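Local structure of putative Glycerophosphoryl diester phosphodiesterase (Silicibacter pomeroyi, 3L12) at residues N33-F38 with L133-G138; N71-D76 with T109-R114; A191-C196 with L203-L208; E235-A240 with Q247-Y252. The protein is of unknown function but belongs to the glycerophosphoryl diester phosphodiesterase family of TIM-barrel proteins and holds a magnesium ion. One frame throughout, in Å; residues are numbered along the deposited sequence. Where two conformers were deposited one is given.

Contact 1 (N33-F38 with L133-G138); sequences NTLEGF and LDLCAG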
loop_
_atom_site.group_PDB
_atom_site.type_symbol
_atom_site.label_atom_id
_atom_site.label_comp_id
_atom_site.label_asym_id
_atom_site.label_seq_id
_atom_site.Cartn_x
_atom_site.Cartn_y
_atom_site.Cartn_z
ATOM N N ASN A 33 11.796 4.401 -2.660
ATOM C CA ASN A 33 12.721 4.217 -3.771
ATOM C C ASN A 33 13.015 2.738 -4.121
ATOM O O ASN A 33 14.161 2.348 -4.530
ATOM C CB ASN A 33 13.978 5.051 -3.532
ATOM C CG ASN A 33 13.774 6.509 -3.825
ATOM O OD1 ASN A 33 13.025 6.860 -4.744
ATOM N ND2 ASN A 33 14.505 7.388 -3.108
ATOM N N THR A 34 11.980 1.897 -3.981
ATOM C CA THR A 34 12.090 0.501 -4.340
ATOM C C THR A 34 11.164 0.172 -5.507
ATOM O O THR A 34 10.093 0.756 -5.676
ATOM C CB THR A 34 11.757 -0.455 -3.188
ATOM O OG1 THR A 34 10.399 -0.266 -2.775
ATOM C CG2 THR A 34 12.741 -0.146 -1.972
ATOM N N LEU A 35 11.593 -0.729 -6.356
ATOM C CA LEU A 35 10.736 -1.208 -7.487
ATOM C C LEU A 35 9.402 -1.702 -6.933
ATOM O O LEU A 35 8.352 -1.455 -7.492
ATOM C CB LEU A 35 11.426 -2.268 -8.272
ATOM C CG LEU A 35 12.767 -1.953 -8.981
ATOM C CD1 LEU A 35 13.269 -3.251 -9.806
ATOM C CD2 LEU A 35 12.618 -0.738 -9.883
ATOM N N GLU A 36 9.446 -2.376 -5.783
ATOM C CA GLU A 36 8.216 -2.848 -5.141
ATOM C C GLU A 36 7.264 -1.706 -4.782
ATOM O O GLU A 36 6.035 -1.784 -5.026
ATOM C CB GLU A 36 8.569 -3.736 -3.923
ATOM C CG GLU A 36 9.427 -5.003 -4.257
ATOM C CD GLU A 36 10.913 -4.782 -4.587
ATOM O OE1 GLU A 36 11.428 -3.653 -4.599
ATOM O OE2 GLU A 36 11.618 -5.763 -4.871
ATOM N N GLY A 37 7.802 -0.636 -4.236
ATOM C CA GLY A 37 7.022 0.511 -3.847
ATOM C C GLY A 37 6.512 1.280 -5.052
ATOM O O GLY A 37 5.402 1.828 -5.032
ATOM N N PHE A 38 7.313 1.295 -6.143
ATOM C CA PHE A 38 6.845 1.980 -7.352
ATOM C C PHE A 38 5.688 1.245 -7.991
ATOM O O PHE A 38 4.726 1.871 -8.402
ATOM C CB PHE A 38 7.982 2.254 -8.359
ATOM C CG PHE A 38 9.021 3.220 -7.873
ATOM C CD1 PHE A 38 8.674 4.525 -7.530
ATOM C CD2 PHE A 38 10.357 2.840 -7.707
ATOM C CE1 PHE A 38 9.641 5.432 -7.085
ATOM C CE2 PHE A 38 11.301 3.737 -7.236
ATOM C CZ PHE A 38 10.948 5.039 -6.947
ATOM N N LEU A 133 13.340 2.552 -14.959
ATOM C CA LEU A 133 12.793 3.019 -16.233
ATOM C C LEU A 133 12.223 1.858 -17.043
ATOM O O LEU A 133 11.216 2.039 -17.710
ATOM C CB LEU A 133 13.826 3.803 -17.024
ATOM C CG LEU A 133 14.308 5.086 -16.332
ATOM C CD1 LEU A 133 15.401 5.709 -17.194
ATOM C CD2 LEU A 133 13.211 6.182 -15.970
ATOM N N ASP A 134 12.853 0.687 -16.985
ATOM C CA ASP A 134 12.333 -0.527 -17.630
ATOM C C ASP A 134 10.924 -0.884 -17.077
ATOM O O ASP A 134 9.945 -1.157 -17.841
ATOM C CB ASP A 134 13.314 -1.675 -17.400
ATOM C CG ASP A 134 13.076 -2.875 -18.311
ATOM O OD1 ASP A 134 12.426 -2.762 -19.368
ATOM O OD2 ASP A 134 13.616 -3.935 -17.995
ATOM N N LEU A 135 10.812 -0.862 -15.758
ATOM C CA LEU A 135 9.541 -1.100 -15.102
ATOM C C LEU A 135 8.486 -0.101 -15.590
ATOM O O LEU A 135 7.389 -0.500 -15.981
ATOM C CB LEU A 135 9.690 -0.978 -13.586
ATOM C CG LEU A 135 8.427 -1.045 -12.721
ATOM C CD1 LEU A 135 7.842 -2.441 -12.834
ATOM C CD2 LEU A 135 8.708 -0.723 -11.260
ATOM N N CYS A 136 8.820 1.174 -15.601
ATOM C CA CYS A 136 7.853 2.222 -15.989
ATOM C C CYS A 136 7.445 2.090 -17.468
ATOM O O CYS A 136 6.265 2.171 -17.797
ATOM C CB CYS A 136 8.385 3.636 -15.728
ATOM S SG CYS A 136 8.537 4.080 -14.033
ATOM N N ALA A 137 8.423 1.863 -18.333
ATOM C CA ALA A 137 8.168 1.754 -19.776
ATOM C C ALA A 137 7.237 0.578 -20.095
ATOM O O ALA A 137 6.448 0.653 -21.050
ATOM C CB ALA A 137 9.482 1.645 -20.554
ATOM N N GLY A 138 7.300 -0.476 -19.288
ATOM C CA GLY A 138 6.415 -1.631 -19.412
ATOM C C GLY A 138 4.914 -1.357 -19.287
ATOM O O GLY A 138 4.091 -2.169 -19.756
#

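Contact 2 (N71-D76 with T109-R114); sequences NAMTRD and TVYGRR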
loop_
_atom_site.group_PDB
_atom_site.type_symbol
_atom_site.label_atom_id
_atom_site.label_comp_id
_atom_site.label_asym_id
_atom_site.label_seq_id
_atom_site.Cartn_x
_atom_site.Cartn_y
_atom_site.Cartn_z
ATOM N N ASN A 71 21.523 4.756 8.145
ATOM C CA ASN A 71 21.421 3.587 9.024
ATOM C C ASN A 71 19.968 3.237 9.330
ATOM O O ASN A 71 19.659 2.057 9.482
ATOM C CB ASN A 71 22.157 3.799 10.323
ATOM C CG ASN A 71 23.661 3.909 10.146
ATOM O OD1 ASN A 71 24.195 3.621 9.077
ATOM N ND2 ASN A 71 24.318 4.319 11.191
ATOM N N ALA A 72 19.063 4.220 9.328
ATOM C CA ALA A 72 17.643 3.926 9.629
ATOM C C ALA A 72 16.929 3.107 8.550
ATOM O O ALA A 72 15.843 2.579 8.811
ATOM C CB ALA A 72 16.843 5.290 9.837
HETATM N N MSE A 73 17.487 2.985 7.348
HETATM C CA MSE A 73 16.816 2.242 6.295
HETATM C C MSE A 73 17.685 1.165 5.656
HETATM O O MSE A 73 17.296 0.615 4.615
HETATM C CB MSE A 73 16.275 3.170 5.179
HETATM C CG MSE A 73 17.327 3.763 4.237
HETATM SE SE MSE A 73 16.617 5.068 2.926
HETATM C CE MSE A 73 15.634 6.020 4.253
ATOM N N THR A 74 18.850 0.884 6.242
ATOM C CA THR A 74 19.794 -0.022 5.629
ATOM C C THR A 74 20.314 -1.101 6.526
ATOM O O THR A 74 20.769 -0.833 7.648
ATOM C CB THR A 74 21.012 0.787 5.102
ATOM O OG1 THR A 74 20.619 2.002 4.422
ATOM C CG2 THR A 74 21.846 -0.025 4.139
ATOM N N ARG A 75 20.214 -2.336 6.029
ATOM C CA ARG A 75 20.753 -3.476 6.753
ATOM C C ARG A 75 21.903 -4.077 5.994
ATOM O O ARG A 75 21.967 -4.046 4.719
ATOM C CB ARG A 75 19.706 -4.547 6.984
ATOM C CG ARG A 75 18.704 -4.249 8.057
ATOM C CD ARG A 75 17.445 -5.099 7.982
ATOM N NE ARG A 75 16.565 -4.643 6.919
ATOM C CZ ARG A 75 15.542 -5.342 6.429
ATOM N NH1 ARG A 75 15.304 -6.588 6.797
ATOM N NH2 ARG A 75 14.747 -4.787 5.522
ATOM N N ASP A 76 22.830 -4.654 6.770
ATOM C CA ASP A 76 23.991 -5.330 6.253
ATOM C C ASP A 76 23.678 -6.700 5.623
ATOM O O ASP A 76 22.540 -7.125 5.554
ATOM C CB ASP A 76 25.092 -5.396 7.339
ATOM C CG ASP A 76 24.748 -6.292 8.543
ATOM O OD1 ASP A 76 23.949 -7.247 8.380
ATOM O OD2 ASP A 76 25.357 -6.086 9.629
ATOM N N THR A 109 14.035 4.315 15.364
ATOM C CA THR A 109 14.642 5.550 14.973
ATOM C C THR A 109 13.629 6.679 14.704
ATOM O O THR A 109 12.457 6.457 14.480
ATOM C CB THR A 109 15.493 5.357 13.688
ATOM O OG1 THR A 109 14.657 5.140 12.528
ATOM C CG2 THR A 109 16.523 4.168 13.871
ATOM N N VAL A 110 14.161 7.888 14.693
ATOM C CA VAL A 110 13.365 9.098 14.377
ATOM C C VAL A 110 12.698 8.899 13.008
ATOM O O VAL A 110 11.489 9.075 12.849
ATOM C CB VAL A 110 14.249 10.344 14.422
ATOM C CG1 VAL A 110 13.476 11.639 13.904
ATOM C CG2 VAL A 110 14.804 10.639 15.889
ATOM N N TYR A 111 13.491 8.487 12.034
ATOM C CA TYR A 111 12.996 8.347 10.693
ATOM C C TYR A 111 11.967 7.234 10.624
ATOM O O TYR A 111 10.900 7.437 10.000
ATOM C CB TYR A 111 14.126 8.057 9.743
ATOM C CG TYR A 111 13.794 8.221 8.281
ATOM C CD1 TYR A 111 13.966 9.427 7.646
ATOM C CD2 TYR A 111 13.453 7.123 7.505
ATOM C CE1 TYR A 111 13.733 9.556 6.257
ATOM C CE2 TYR A 111 13.215 7.237 6.142
ATOM C CZ TYR A 111 13.379 8.471 5.535
ATOM O OH TYR A 111 13.174 8.572 4.166
ATOM N N GLY A 112 12.201 6.096 11.300
ATOM C CA GLY A 112 11.249 5.003 11.325
ATOM C C GLY A 112 9.908 5.397 11.927
ATOM O O GLY A 112 8.828 4.973 11.450
ATOM N N ARG A 113 9.962 6.196 12.995
ATOM C CA ARG A 113 8.750 6.677 13.637
ATOM C C ARG A 113 7.930 7.593 12.749
ATOM O O ARG A 113 6.717 7.757 13.006
ATOM C CB ARG A 113 9.023 7.340 14.993
ATOM C CG ARG A 113 9.340 6.321 16.082
ATOM C CD ARG A 113 9.389 7.002 17.498
ATOM N NE ARG A 113 10.391 8.059 17.566
ATOM C CZ ARG A 113 11.681 7.875 17.822
ATOM N NH1 ARG A 113 12.155 6.652 18.083
ATOM N NH2 ARG A 113 12.505 8.909 17.845
ATOM N N ARG A 114 8.572 8.229 11.768
ATOM C CA ARG A 114 7.838 9.088 10.839
ATOM C C ARG A 114 6.878 8.243 10.002
ATOM O O ARG A 114 5.775 8.728 9.670
ATOM C CB ARG A 114 8.758 9.830 9.897
ATOM C CG ARG A 114 9.590 10.873 10.516
ATOM C CD ARG A 114 10.553 11.407 9.546
ATOM N NE ARG A 114 9.971 12.098 8.402
ATOM C CZ ARG A 114 10.730 12.685 7.464
ATOM N NH1 ARG A 114 12.079 12.689 7.547
ATOM N NH2 ARG A 114 10.168 13.283 6.471
#

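Contact 3 (A191-C196 with L203-L208); sequences ALLGEC and LPTSYL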
loop_
_atom_site.group_PDB
_atom_site.type_symbol
_atom_site.label_atom_id
_atom_site.label_comp_id
_atom_site.label_asym_id
_atom_site.label_seq_id
_atom_site.Cartn_x
_atom_site.Cartn_y
_atom_site.Cartn_z
ATOM N N ALA A 191 22.495 24.838 -10.764
ATOM C CA ALA A 191 23.530 24.882 -11.783
ATOM C C ALA A 191 23.448 23.617 -12.603
ATOM O O ALA A 191 23.598 23.673 -13.805
ATOM C CB ALA A 191 24.947 25.082 -11.158
ATOM N N LEU A 192 23.193 22.486 -11.949
ATOM C CA LEU A 192 23.056 21.201 -12.624
ATOM C C LEU A 192 21.884 21.215 -13.607
ATOM O O LEU A 192 21.971 20.598 -14.660
ATOM C CB LEU A 192 22.926 20.033 -11.623
ATOM C CG LEU A 192 23.282 18.615 -12.111
ATOM C CD1 LEU A 192 24.771 18.479 -12.471
ATOM C CD2 LEU A 192 22.870 17.542 -11.051
ATOM N N LEU A 193 20.805 21.931 -13.276
ATOM C CA LEU A 193 19.655 22.037 -14.169
ATOM C C LEU A 193 20.053 22.804 -15.450
ATOM O O LEU A 193 19.545 22.524 -16.520
ATOM C CB LEU A 193 18.443 22.676 -13.471
ATOM C CG LEU A 193 17.844 21.869 -12.337
ATOM C CD1 LEU A 193 16.797 22.704 -11.589
ATOM C CD2 LEU A 193 17.248 20.532 -12.857
ATOM N N GLY A 194 20.980 23.750 -15.337
ATOM C CA GLY A 194 21.506 24.433 -16.516
ATOM C C GLY A 194 22.217 23.458 -17.429
ATOM O O GLY A 194 22.110 23.569 -18.651
ATOM N N GLU A 195 22.956 22.533 -16.833
ATOM C CA GLU A 195 23.670 21.489 -17.571
ATOM C C GLU A 195 22.665 20.509 -18.191
ATOM O O GLU A 195 22.826 20.118 -19.344
ATOM C CB GLU A 195 24.696 20.796 -16.688
ATOM C CG GLU A 195 25.553 19.709 -17.358
ATOM C CD GLU A 195 26.428 20.234 -18.491
ATOM O OE1 GLU A 195 26.821 21.431 -18.482
ATOM O OE2 GLU A 195 26.712 19.441 -19.431
ATOM N N CYS A 196 21.598 20.166 -17.473
ATOM C CA CYS A 196 20.559 19.303 -18.073
ATOM C C CYS A 196 19.982 19.922 -19.357
ATOM O O CYS A 196 19.758 19.231 -20.341
ATOM C CB CYS A 196 19.416 19.081 -17.099
ATOM S SG CYS A 196 19.845 18.086 -15.639
ATOM N N LEU A 203 13.877 18.082 -22.535
ATOM C CA LEU A 203 13.319 17.691 -21.241
ATOM C C LEU A 203 13.149 18.934 -20.384
ATOM O O LEU A 203 14.110 19.718 -20.226
ATOM C CB LEU A 203 14.202 16.654 -20.543
ATOM C CG LEU A 203 14.573 15.399 -21.323
ATOM C CD1 LEU A 203 15.394 14.469 -20.403
ATOM C CD2 LEU A 203 13.352 14.680 -21.847
ATOM N N PRO A 204 11.943 19.146 -19.841
ATOM C CA PRO A 204 11.788 20.319 -19.021
ATOM C C PRO A 204 12.571 20.178 -17.705
ATOM O O PRO A 204 12.897 19.066 -17.283
ATOM C CB PRO A 204 10.271 20.432 -18.830
ATOM C CG PRO A 204 9.764 19.050 -18.945
ATOM C CD PRO A 204 10.710 18.350 -19.914
ATOM N N THR A 205 12.853 21.330 -17.086
ATOM C CA THR A 205 13.614 21.425 -15.858
ATOM C C THR A 205 12.686 21.947 -14.752
ATOM O O THR A 205 11.858 22.857 -14.985
ATOM C CB THR A 205 14.876 22.331 -16.022
ATOM O OG1 THR A 205 14.490 23.593 -16.554
ATOM C CG2 THR A 205 15.906 21.690 -16.979
ATOM N N SER A 206 12.887 21.393 -13.562
ATOM C CA SER A 206 12.086 21.675 -12.372
ATOM C C SER A 206 12.984 22.036 -11.193
ATOM O O SER A 206 13.877 21.286 -10.830
ATOM C CB SER A 206 11.280 20.419 -12.062
ATOM O OG SER A 206 10.594 20.526 -10.846
ATOM N N TYR A 207 12.716 23.198 -10.593
ATOM C CA TYR A 207 13.566 23.832 -9.588
ATOM C C TYR A 207 12.987 23.724 -8.175
ATOM O O TYR A 207 11.952 24.350 -7.868
ATOM C CB TYR A 207 13.725 25.302 -9.971
ATOM C CG TYR A 207 14.682 25.549 -11.151
ATOM C CD1 TYR A 207 14.366 25.146 -12.458
ATOM C CD2 TYR A 207 15.879 26.230 -10.970
ATOM C CE1 TYR A 207 15.238 25.403 -13.516
ATOM C CE2 TYR A 207 16.769 26.482 -12.045
ATOM C CZ TYR A 207 16.454 26.037 -13.302
ATOM O OH TYR A 207 17.323 26.239 -14.367
ATOM N N LEU A 208 13.611 22.896 -7.364
ATOM C CA LEU A 208 13.263 22.726 -5.979
ATOM C C LEU A 208 13.734 23.942 -5.205
ATOM O O LEU A 208 14.839 24.504 -5.469
ATOM C CB LEU A 208 13.962 21.503 -5.369
ATOM C CG LEU A 208 13.316 20.195 -5.780
ATOM C CD1 LEU A 208 14.225 18.960 -5.595
ATOM C CD2 LEU A 208 12.044 20.056 -4.920
#

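Contact 4 (E235-A240 with Q247-Y252); sequences ESLPQA and QLWCPY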
loop_
_atom_site.group_PDB
_atom_site.type_symbol
_atom_site.label_atom_id
_atom_site.label_comp_id
_atom_site.label_asym_id
_atom_site.label_seq_id
_atom_site.Cartn_x
_atom_site.Cartn_y
_atom_site.Cartn_z
ATOM N N GLU A 235 15.092 39.054 -6.192
ATOM C CA GLU A 235 13.910 38.708 -6.975
ATOM C C GLU A 235 13.216 37.556 -6.244
ATOM O O GLU A 235 13.798 36.947 -5.326
ATOM C CB GLU A 235 14.274 38.344 -8.425
ATOM C CG GLU A 235 15.135 37.077 -8.639
ATOM C CD GLU A 235 15.657 36.948 -10.086
ATOM O OE1 GLU A 235 15.091 37.605 -11.005
ATOM O OE2 GLU A 235 16.654 36.214 -10.303
ATOM N N SER A 236 11.970 37.290 -6.612
ATOM C CA SER A 236 11.219 36.196 -5.986
ATOM C C SER A 236 11.707 34.866 -6.506
ATOM O O SER A 236 12.355 34.786 -7.543
ATOM C CB SER A 236 9.719 36.320 -6.242
ATOM O OG SER A 236 9.382 36.117 -7.608
ATOM N N LEU A 237 11.389 33.806 -5.772
ATOM C CA LEU A 237 11.747 32.465 -6.213
ATOM C C LEU A 237 11.127 32.190 -7.610
ATOM O O LEU A 237 11.862 31.786 -8.505
ATOM C CB LEU A 237 11.418 31.404 -5.136
ATOM C CG LEU A 237 12.449 31.298 -4.002
ATOM C CD1 LEU A 237 12.023 30.404 -2.831
ATOM C CD2 LEU A 237 13.815 30.807 -4.546
ATOM N N PRO A 238 9.804 32.434 -7.814
ATOM C CA PRO A 238 9.233 32.240 -9.135
ATOM C C PRO A 238 9.952 32.992 -10.241
ATOM O O PRO A 238 10.167 32.418 -11.318
ATOM C CB PRO A 238 7.809 32.801 -9.000
ATOM C CG PRO A 238 7.498 32.826 -7.619
ATOM C CD PRO A 238 8.741 32.672 -6.814
ATOM N N GLN A 239 10.312 34.263 -9.977
ATOM C CA GLN A 239 11.026 35.048 -10.956
ATOM C C GLN A 239 12.395 34.427 -11.200
ATOM O O GLN A 239 12.804 34.305 -12.332
ATOM C CB GLN A 239 11.152 36.525 -10.537
ATOM C CG GLN A 239 11.746 37.402 -11.634
ATOM C CD GLN A 239 10.949 37.338 -12.946
ATOM O OE1 GLN A 239 11.355 36.651 -13.896
ATOM N NE2 GLN A 239 9.789 37.984 -12.974
ATOM N N ALA A 240 13.097 34.032 -10.146
ATOM C CA ALA A 240 14.421 33.441 -10.276
ATOM C C ALA A 240 14.390 32.177 -11.143
ATOM O O ALA A 240 15.279 31.936 -11.967
ATOM C CB ALA A 240 14.995 33.115 -8.890
ATOM N N GLN A 247 10.759 25.284 -16.162
ATOM C CA GLN A 247 9.340 25.113 -16.456
ATOM C C GLN A 247 8.495 24.895 -15.184
ATOM O O GLN A 247 7.306 25.181 -15.198
ATOM C CB GLN A 247 9.112 23.950 -17.400
ATOM C CG GLN A 247 9.436 24.240 -18.854
ATOM C CD GLN A 247 10.906 24.540 -19.078
ATOM O OE1 GLN A 247 11.774 23.789 -18.661
ATOM N NE2 GLN A 247 11.190 25.670 -19.748
ATOM N N LEU A 248 9.115 24.371 -14.132
ATOM C CA LEU A 248 8.415 24.107 -12.853
ATOM C C LEU A 248 9.181 24.726 -11.688
ATOM O O LEU A 248 10.424 24.759 -11.666
ATOM C CB LEU A 248 8.292 22.620 -12.590
ATOM C CG LEU A 248 7.520 21.688 -13.521
ATOM C CD1 LEU A 248 8.423 21.322 -14.644
ATOM C CD2 LEU A 248 7.029 20.411 -12.743
ATOM N N TRP A 249 8.413 25.180 -10.700
ATOM C CA TRP A 249 8.945 25.655 -9.440
ATOM C C TRP A 249 8.347 24.746 -8.409
ATOM O O TRP A 249 7.127 24.581 -8.374
ATOM C CB TRP A 249 8.530 27.101 -9.156
ATOM C CG TRP A 249 8.917 27.570 -7.761
ATOM C CD1 TRP A 249 10.073 27.332 -7.096
ATOM C CD2 TRP A 249 8.123 28.402 -6.904
ATOM N NE1 TRP A 249 10.038 27.937 -5.828
ATOM C CE2 TRP A 249 8.848 28.590 -5.701
ATOM C CE3 TRP A 249 6.843 28.954 -7.018
ATOM C CZ2 TRP A 249 8.346 29.337 -4.638
ATOM C CZ3 TRP A 249 6.342 29.684 -5.960
ATOM C CH2 TRP A 249 7.093 29.848 -4.777
ATOM N N CYS A 250 9.181 24.139 -7.574
ATOM C CA CYS A 250 8.737 23.150 -6.592
ATOM C C CYS A 250 9.158 23.531 -5.205
ATOM O O CYS A 250 10.135 23.053 -4.669
ATOM C CB CYS A 250 9.237 21.734 -6.906
ATOM S SG CYS A 250 8.565 21.126 -8.490
ATOM N N PRO A 251 8.401 24.445 -4.597
ATOM C CA PRO A 251 8.692 24.864 -3.236
ATOM C C PRO A 251 8.169 23.954 -2.151
ATOM O O PRO A 251 7.089 23.312 -2.288
ATOM C CB PRO A 251 7.947 26.173 -3.122
ATOM C CG PRO A 251 6.735 25.967 -3.999
ATOM C CD PRO A 251 7.220 25.119 -5.157
ATOM N N TYR A 252 8.915 23.902 -1.061
ATOM C CA TYR A 252 8.493 23.185 0.121
ATOM C C TYR A 252 7.161 23.813 0.587
ATOM O O TYR A 252 6.974 25.033 0.511
ATOM C CB TYR A 252 9.539 23.307 1.198
ATOM C CG TYR A 252 9.214 22.543 2.456
ATOM C CD1 TYR A 252 9.168 21.165 2.448
ATOM C CD2 TYR A 252 9.056 23.212 3.668
ATOM C CE1 TYR A 252 8.895 20.451 3.611
ATOM C CE2 TYR A 252 8.789 22.500 4.833
ATOM C CZ TYR A 252 8.708 21.133 4.778
ATOM O OH TYR A 252 8.439 20.419 5.938
#

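Contact 1 (N33-F38 with L133-G138)
Leu135 CD2 is the one side-chain atom of segment 133-138 that comes within 4.2 Å of segment 33-38, a small helix-to-helix contact within the TIM-barrel fold. Around this methyl lie three atoms: Leu35 O at 3.9 Å from CD2, Leu35 CD2 at 4.1 Å from it, and Phe38 CB at 4.2 Å from it. No hydrogen bond links the two segments, so the grip is purely van der Waals. The two leucine side chains lie alongside each other, running opposite ways, and meet through their CD2 methyls. Leu135 owes its reach to a CG set anti to the backbone N (chi1 173°), which extends the branch toward the first turn of the other helix. Phe38 lends only its CB here, since its ring turns away to Leu49 and Phe51 of strand 48-55, and its side chain lies about 10 Å from the bound magnesium. Both Leu35 and Phe38 also touch Leu132 on helix 129-137. Further out, Asn33 ND2 is hydrogen-bonded to OD2 of the magnesium ligand Asp52, which ties the start of segment 33-38 to the metal site. Thr34 N-caps helix 35-43: Gly37 N donates to Thr34 OG1 over 3.0 Å at an N-H...O angle of 148°.

Contact 2 (N71-D76 with T109-R114)
Ala72 CB packs against Thr109 and Tyr111 where a loop following strand 61-63 meets the short helix 110-114 in a TIM-barrel protein. Ala72 CB lies 3.5 Å from Thr109 OG1 and 3.9 Å from Tyr111 CB, the latter an apolar pair, so the methyl packs against the N-cap residue and the first turn of the helix. The second apolar pair is more tentative: Met73, a selenomethionine modelled in two conformers, has its CE 3.3 Å from Tyr111 CE2 in one of them, meeting the ring at a slant. A bend at chi3 (48°) turns that methyl to the tyrosine.

Hydrogen bonds do not cross between the segments; they cap the helix and tie both sides to their surroundings. Gly112 N donates to Thr109 OG1 (2.9 Å, N-H...O angle 158°), an N-cap, while OG1 is also bonded to Asp106 O; Ala72 in turn has a backbone bond with Asp106. Tyr111 OH is bonded to Glu32 OE1 and to Arg27 NH1, and its side chain lies about 9 Å from the bound magnesium. Gly112 O accepts from Arg303 NH2 of the second subunit.

Chemically, then, small van der Waals contacts sit beside a tyrosine whose hydroxyl is engaged by a carboxylate and a guanidinium; these two bonds probably hold the hydroxyl end in place, while Asp106 links the two segments indirectly through hydrogen bonds.

Contact 3 (A191-C196 with L203-L208)
The Tyr207 ring carries Leu193 CD1 squarely on one face, 3.4 Å from the centroid and 6° off the normal, a well-centred CH-pi contact; the ring also pairs edge-to-face with that of Trp190. Near the phenol end, Leu193 CB comes to 3.8 Å from Tyr207 OH. Placing CG anti to the carbonyl carbon (chi1 -66°) sends the leucine branch down onto the strand, where CD1 also packs tightly against Ser206 O at 3.3 Å.

The second foothold is Thr205, whose CG2 lies 3.8 Å from Leu193 O and 4.4 Å from Cys196 CB. Helix 191-196 and strand 205-208 run antiparallel (178°) with axes 9.0 Å apart, as expected for helix and strand of a beta-alpha-beta unit, here strand 183-187, helix 190-199 and strand 205-209 of the TIM barrel. Ser206 points its CB the other way, and its OG is hydrogen-bonded to His186 ND1.

No hydrogen bond spans the two segments, yet Arg197, next on the same helix, gives NH2 to both Tyr207 OH and Thr205 OG1. The chemistry implies a division of labour: Leu193 CD1 on the face and the Trp190 ring probably restrict the tyrosine's rotation, while one guanidinium nitrogen anchors the two hydroxyls.

Contact 4 (E235-A240 with Q247-Y252)
Trp249 gives up 78 Å² to Pro238 and Leu237, and its indole is the slab against which the start of helix 237-244 rests. Pro238 CD stands over one face of the six-membered ring, 3.8 Å from its centroid and 10° off the normal, a CH-pi contact; Pro238 CG is 3.7 Å from Trp249 CZ3, nearer the rim. On the opposite face lies Pro251 CG, 3.7 Å above the plane and over the centre, so the indole is sandwiched between two prolines, one from each segment. With CG anti to the backbone N (chi1 172°), Trp249 swings its ring out from strand 248-251 to reach the helix.

Leu237 contributes its CB, which approaches obliquely to 3.7 Å from Trp249 CZ2. Helix 258-266 completes the surroundings: its Leu260 and Ala264 touch both Pro238 and Trp249.

The first turn that presents Leu237 and Pro238 is N-capped by Ser236, whose OG accepts from Gln239 N (3.1 Å, N-H...O angle 160°) and is also hydrogen-bonded to Glu263 OE2. In this TIM barrel the contact seats the helix on the strand that follows it. Proline lacks an N-H, but this early in a helix none is required; its ring carbons can serve the aromatic face, while Trp249 NE1 finds Ser209 OG. Aliphatic-aromatic packing carries the contact, and the buried indole N-H is satisfied within the sheet.

Contacts 3 and 4 sit together, 12 Å between centres, on neighbouring parallel strands of the barrel: Tyr207 O to Cys250 N (2.8 Å) and Thr205 O to Gln247 N (2.9 Å) are probable hydrogen bonds that join them directly. Contact 2 is nested along the chain inside the loop closed by contact 1; their nearest atoms stay about 7 Å apart. Contacts 1 and 4 lie on opposite sides of the chain's centre, 29 Å between centres. The magnesium held by Glu50, Asp52 and Glu149 relates three of them: the side chains of Phe38 in contact 1 and Ser206 in contact 3 are each about 10 Å away, that of Tyr111 in contact 2 about 9 Å.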